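Local coordinates for protein nucleoporin NUP170 (Chaetomium thermophilum, PDB 5HAX) that probably serves as a scaffold nucleoporin of the nuclear pore complex, combining a beta-propeller with an alpha-helical region, at residues A[18-23]-A[595-600]. Residues are numbered along the deposited sequence; the frame is centred on the assembly and turned at random.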
# COMPACT_ATOMS: atom_id res chain seq x y z
N GLN A 18 -13.70 -12.95 -10.23
CA GLN A 18 -12.59 -13.77 -10.71
C GLN A 18 -11.77 -13.04 -11.76
O GLN A 18 -10.55 -13.24 -11.84
CB GLN A 18 -13.13 -15.09 -11.28
CG GLN A 18 -13.57 -16.08 -10.22
CD GLN A 18 -14.41 -17.22 -10.78
OE1 GLN A 18 -14.89 -17.15 -11.91
NE2 GLN A 18 -14.58 -18.27 -9.99
N LEU A 19 -12.41 -12.19 -12.57
CA LEU A 19 -11.68 -11.44 -13.58
C LEU A 19 -10.74 -10.43 -12.93
O LEU A 19 -9.59 -10.28 -13.36
CB LEU A 19 -12.66 -10.74 -14.51
CG LEU A 19 -12.10 -10.27 -15.86
CD1 LEU A 19 -11.74 -11.46 -16.74
CD2 LEU A 19 -13.11 -9.36 -16.56
N ASP A 20 -11.20 -9.73 -11.89
CA ASP A 20 -10.34 -8.79 -11.18
C ASP A 20 -9.22 -9.51 -10.45
O ASP A 20 -8.10 -8.99 -10.36
CB ASP A 20 -11.17 -7.96 -10.20
CG ASP A 20 -11.73 -6.68 -10.81
OD1 ASP A 20 -11.22 -6.23 -11.85
OD2 ASP A 20 -12.69 -6.12 -10.23
N ASP A 21 -9.50 -10.69 -9.91
CA ASP A 21 -8.49 -11.45 -9.18
C ASP A 21 -7.52 -12.18 -10.11
O ASP A 21 -6.60 -12.85 -9.61
CB ASP A 21 -9.16 -12.46 -8.24
CG ASP A 21 -9.74 -11.81 -7.00
OD1 ASP A 21 -9.21 -10.76 -6.56
OD2 ASP A 21 -10.73 -12.34 -6.45
N SER A 22 -7.70 -12.07 -11.42
CA SER A 22 -6.76 -12.61 -12.39
C SER A 22 -5.80 -11.56 -12.92
O SER A 22 -5.11 -11.80 -13.92
CB SER A 22 -7.52 -13.26 -13.55
OG SER A 22 -8.16 -12.29 -14.35
N TYR A 23 -5.74 -10.39 -12.28
CA TYR A 23 -4.81 -9.35 -12.69
C TYR A 23 -3.38 -9.89 -12.62
O TYR A 23 -3.02 -10.53 -11.62
CB TYR A 23 -4.96 -8.12 -11.80
CG TYR A 23 -3.98 -7.01 -12.12
CD1 TYR A 23 -4.24 -6.09 -13.11
CD2 TYR A 23 -2.78 -6.90 -11.42
CE1 TYR A 23 -3.35 -5.08 -13.41
CE2 TYR A 23 -1.88 -5.90 -11.71
CZ TYR A 23 -2.17 -4.99 -12.71
OH TYR A 23 -1.28 -3.99 -13.01
N LEU A 595 -20.51 -2.29 -9.74
CA LEU A 595 -21.27 -2.88 -8.64
C LEU A 595 -20.46 -3.96 -7.93
O LEU A 595 -20.44 -4.02 -6.70
CB LEU A 595 -22.58 -3.47 -9.16
CG LEU A 595 -23.41 -4.24 -8.13
CD1 LEU A 595 -23.78 -3.35 -6.95
CD2 LEU A 595 -24.66 -4.82 -8.78
N THR A 596 -19.79 -4.83 -8.70
CA THR A 596 -18.98 -5.88 -8.10
C THR A 596 -17.93 -5.30 -7.18
O THR A 596 -17.75 -5.76 -6.04
CB THR A 596 -18.33 -6.73 -9.19
OG1 THR A 596 -19.34 -7.35 -9.99
CG2 THR A 596 -17.42 -7.80 -8.59
N ARG A 597 -17.21 -4.28 -7.65
CA ARG A 597 -16.13 -3.70 -6.86
C ARG A 597 -16.64 -3.01 -5.61
O ARG A 597 -15.91 -2.89 -4.62
CB ARG A 597 -15.32 -2.74 -7.73
CG ARG A 597 -14.51 -3.45 -8.81
CD ARG A 597 -13.92 -2.49 -9.84
NE ARG A 597 -12.99 -3.17 -10.74
CZ ARG A 597 -12.41 -2.60 -11.79
NH1 ARG A 597 -12.65 -1.33 -12.09
NH2 ARG A 597 -11.58 -3.31 -12.55
N LEU A 598 -17.90 -2.56 -5.61
CA LEU A 598 -18.48 -1.96 -4.42
C LEU A 598 -18.72 -2.99 -3.31
O LEU A 598 -18.74 -2.63 -2.13
CB LEU A 598 -19.78 -1.24 -4.75
CG LEU A 598 -19.71 0.03 -5.60
CD1 LEU A 598 -21.12 0.56 -5.83
CD2 LEU A 598 -18.84 1.10 -4.95
N VAL A 599 -18.91 -4.27 -3.67
CA VAL A 599 -19.25 -5.30 -2.71
C VAL A 599 -18.21 -6.42 -2.64
O VAL A 599 -18.47 -7.46 -2.05
CB VAL A 599 -20.65 -5.89 -3.01
CG1 VAL A 599 -21.71 -4.80 -2.99
CG2 VAL A 599 -20.65 -6.64 -4.33
N ARG A 600 -17.03 -6.22 -3.24
CA ARG A 600 -16.05 -7.30 -3.30
C ARG A 600 -15.60 -7.74 -1.91
O ARG A 600 -15.30 -8.93 -1.71
CB ARG A 600 -14.85 -6.87 -4.14
CG ARG A 600 -13.92 -5.89 -3.45
CD ARG A 600 -13.02 -5.17 -4.45
NE ARG A 600 -12.25 -6.09 -5.28
CZ ARG A 600 -11.03 -6.54 -4.97
NH1 ARG A 600 -10.41 -7.38 -5.79
NH2 ARG A 600 -10.42 -6.16 -3.85
O HOH W 1 -13.45 -6.94 -7.82
O HOH W 2 -7.83 -8.34 -7.27
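Asp-20 and Arg-597 meet as two flat groups laid edge to edge, a worked example of the side-on, two-pronged carboxylate–guanidinium salt bridge. NE of Arg-597 donates to OD2 of Asp-20 at 3.0 Å, and NH2 of Arg-597 reaches OD1 of Asp-20, also at 3.0 Å. Both oxygens are met on their syn sides by nearly straight bonds, and this grip, one bond to each oxygen, holds the groups nearly coplanar (17° apart) and limits their rotation. The arginine gets there with CG beside its backbone N (chi1 -70°) and a chain extended from CG to NE, which carries the guanidinium across to the end of helix 5-20. Its NH2 also forms a salt bridge with Glu-524, so the one cation is shared by two acids. With an alanine here both bonds to Asp-20 go, and its buried carboxylate would probably lose its main charged partner and be freer to turn, while Glu-524 would lose a salt bridge.

The second pair is looser. Asp-21 OD1 and Arg-600 NH1 form a long salt bridge at 3.7 Å, their planes inclined by 63°. Water connects Arg-600 to the first pair: one molecule, in its guanidinium plane, accepts from Arg-600 NE at 2.9 Å and donates to Asp-20 OD2 at 2.7 Å. Arg-600, its NH2 bonded to Ala-452 O, thus places a second positive charge nearby and is likely to favour the ionised form of Asp-20.

The contact joins the N-terminal helix 5-20, at the type I turn that follows it, to the end of helix 586-599 in the helical C-terminal region. Thr-596 packs on Val-13, Thr-16 and Leu-17 of helix 5-20, Leu-595 meets helix 663-694, and helix 411-416 touches Asp-20 and Tyr-23.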